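1-pyrroline-5-carboxylate dehydrogenase (Thermus thermophilus, PDB 1UZB) probably catalyses the NAD-dependent oxidation of glutamate semialdehyde, formed from 1-pyrroline-5-carboxylate, to glutamate in proline breakdown. Local coordinates at residues R153-E158 and D166-Y171. Sequence-based numbering, arbitrary orientation. Where two conformers were deposited one is given.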
# COMPACT_ATOMS: atom_id res chain seq x y z
N ARG A 153 -11.78 2.04 -13.40
CA ARG A 153 -11.18 2.53 -14.64
C ARG A 153 -10.17 1.60 -15.32
O ARG A 153 -9.48 0.82 -14.67
CB ARG A 153 -10.57 3.92 -14.42
CG ARG A 153 -9.23 3.94 -13.70
CD ARG A 153 -8.85 5.37 -13.36
NE ARG A 153 -7.45 5.51 -12.95
CZ ARG A 153 -6.42 5.51 -13.79
NH1 ARG A 153 -6.62 5.38 -15.09
NH2 ARG A 153 -5.19 5.65 -13.32
N TYR A 154 -10.11 1.71 -16.64
CA TYR A 154 -9.23 0.91 -17.49
C TYR A 154 -7.75 0.96 -17.13
O TYR A 154 -7.17 2.04 -17.03
CB TYR A 154 -9.41 1.36 -18.94
CG TYR A 154 -8.46 0.70 -19.93
CD1 TYR A 154 -7.29 1.34 -20.33
CD2 TYR A 154 -8.75 -0.55 -20.45
CE1 TYR A 154 -6.42 0.73 -21.24
CE2 TYR A 154 -7.90 -1.17 -21.36
CZ TYR A 154 -6.73 -0.52 -21.75
OH TYR A 154 -5.89 -1.12 -22.66
N PRO A 155 -7.12 -0.21 -16.86
CA PRO A 155 -7.60 -1.60 -16.83
C PRO A 155 -7.60 -1.96 -15.34
O PRO A 155 -6.54 -2.08 -14.73
CB PRO A 155 -6.51 -2.35 -17.60
CG PRO A 155 -5.60 -1.28 -18.18
CD PRO A 155 -5.68 -0.19 -17.17
N ALA A 156 -8.78 -2.13 -14.76
CA ALA A 156 -8.88 -2.37 -13.32
C ALA A 156 -8.76 -3.78 -12.75
O ALA A 156 -8.67 -3.92 -11.53
CB ALA A 156 -10.18 -1.74 -12.82
N VAL A 157 -8.73 -4.81 -13.58
CA VAL A 157 -8.68 -6.16 -13.04
C VAL A 157 -7.31 -6.75 -12.70
O VAL A 157 -6.37 -6.68 -13.49
CB VAL A 157 -9.41 -7.14 -13.99
CG1 VAL A 157 -9.48 -8.52 -13.35
CG2 VAL A 157 -10.80 -6.61 -14.31
N GLU A 158 -7.23 -7.32 -11.51
CA GLU A 158 -6.00 -7.95 -11.02
C GLU A 158 -5.91 -9.37 -11.59
O GLU A 158 -6.73 -10.22 -11.27
CB GLU A 158 -6.05 -8.01 -9.49
CG GLU A 158 -4.84 -8.63 -8.82
CD GLU A 158 -5.03 -8.71 -7.31
OE1 GLU A 158 -5.49 -7.72 -6.72
OE2 GLU A 158 -4.71 -9.77 -6.73
N ASP A 166 0.92 -10.38 -22.73
CA ASP A 166 0.32 -9.29 -21.99
C ASP A 166 -1.11 -9.77 -21.79
O ASP A 166 -1.78 -10.17 -22.74
CB ASP A 166 0.32 -7.99 -22.80
CG ASP A 166 -0.29 -6.83 -22.03
OD1 ASP A 166 -1.41 -6.38 -22.38
OD2 ASP A 166 0.35 -6.36 -21.07
N ASN A 167 -1.56 -9.79 -20.54
CA ASN A 167 -2.92 -10.21 -20.22
C ASN A 167 -3.58 -9.06 -19.50
O ASN A 167 -3.21 -8.71 -18.38
CB ASN A 167 -2.90 -11.48 -19.38
CG ASN A 167 -2.65 -12.71 -20.22
OD1 ASN A 167 -3.54 -13.17 -20.94
ND2 ASN A 167 -1.43 -13.24 -20.17
N GLU A 168 -4.56 -8.48 -20.16
CA GLU A 168 -5.26 -7.32 -19.65
C GLU A 168 -6.76 -7.53 -19.56
O GLU A 168 -7.41 -7.79 -20.56
CB GLU A 168 -4.96 -6.15 -20.58
CG GLU A 168 -5.46 -4.80 -20.14
CD GLU A 168 -5.16 -3.74 -21.18
OE1 GLU A 168 -5.91 -3.66 -22.17
OE2 GLU A 168 -4.16 -3.01 -21.01
N SER A 169 -7.29 -7.42 -18.35
CA SER A 169 -8.72 -7.55 -18.13
C SER A 169 -9.26 -6.20 -17.68
O SER A 169 -8.63 -5.49 -16.89
CB SER A 169 -9.02 -8.63 -17.08
OG SER A 169 -8.89 -9.92 -17.67
N PHE A 170 -10.42 -5.83 -18.21
CA PHE A 170 -11.02 -4.55 -17.89
C PHE A 170 -12.53 -4.58 -17.99
O PHE A 170 -13.11 -5.48 -18.61
CB PHE A 170 -10.45 -3.46 -18.82
CG PHE A 170 -10.56 -3.78 -20.28
CD1 PHE A 170 -9.56 -4.50 -20.94
CD2 PHE A 170 -11.66 -3.35 -21.02
CE1 PHE A 170 -9.65 -4.78 -22.31
CE2 PHE A 170 -11.76 -3.63 -22.38
CZ PHE A 170 -10.76 -4.34 -23.02
N TYR A 171 -13.17 -3.60 -17.37
CA TYR A 171 -14.62 -3.50 -17.37
C TYR A 171 -15.15 -2.59 -18.46
O TYR A 171 -14.50 -1.63 -18.88
CB TYR A 171 -15.12 -3.00 -16.02
CG TYR A 171 -14.75 -3.90 -14.87
CD1 TYR A 171 -13.80 -3.50 -13.94
CD2 TYR A 171 -15.34 -5.15 -14.73
CE1 TYR A 171 -13.43 -4.33 -12.89
CE2 TYR A 171 -14.98 -6.00 -13.68
CZ TYR A 171 -14.03 -5.58 -12.77
OH TYR A 171 -13.68 -6.41 -11.73
O HOH W 1 -11.39 -1.56 -16.16
O HOH W 2 -6.01 -6.09 -16.09
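Tyr154 sets its ring edge against Phe170 and crosses Glu168 at about a right angle. CB carries the ring with CG anti to the backbone N (chi1 175°). CD2 then reaches Phe170 CG at 3.7 Å and CE2 meets Phe170 CD1, the Tyr154 edge pointing at the Phe170 face with planes 73° apart. At the tip, OH donates to Glu168 OE1 over 2.6 Å, on the syn side but 34° out of the carboxylate plane. Tyrosine suits this place because its flank is apolar while its hydroxyl also bonds Arg100 NH2 of the second subunit. The cis peptide bond before Pro155 folds that ring back, with CG over the centre of the Tyr154 face. Val157 lays one branch, CG2, over the Tyr171 face (CH-pi, 4.1 Å from the centroid), while CG1 touches Ser169 CB. Val157 N makes a weak hydrogen bond to Ser169 O (3.4 Å), and one water links Val157 O to Ser169 N, another Ala156 N to Tyr171 N. A carboxylate suits position 168, salt-bridged through OE2 to Arg100 of the second subunit and through OE1 to Arg461 of the third; Tyr171 OH is hydrogen-bonded to Asp501 OD2 of the third. The loop thus packs on strand 165-180, which with strand 507-515 forms a protruding antiparallel arm, probably the oligomerisation flap of the aldehyde dehydrogenase fold.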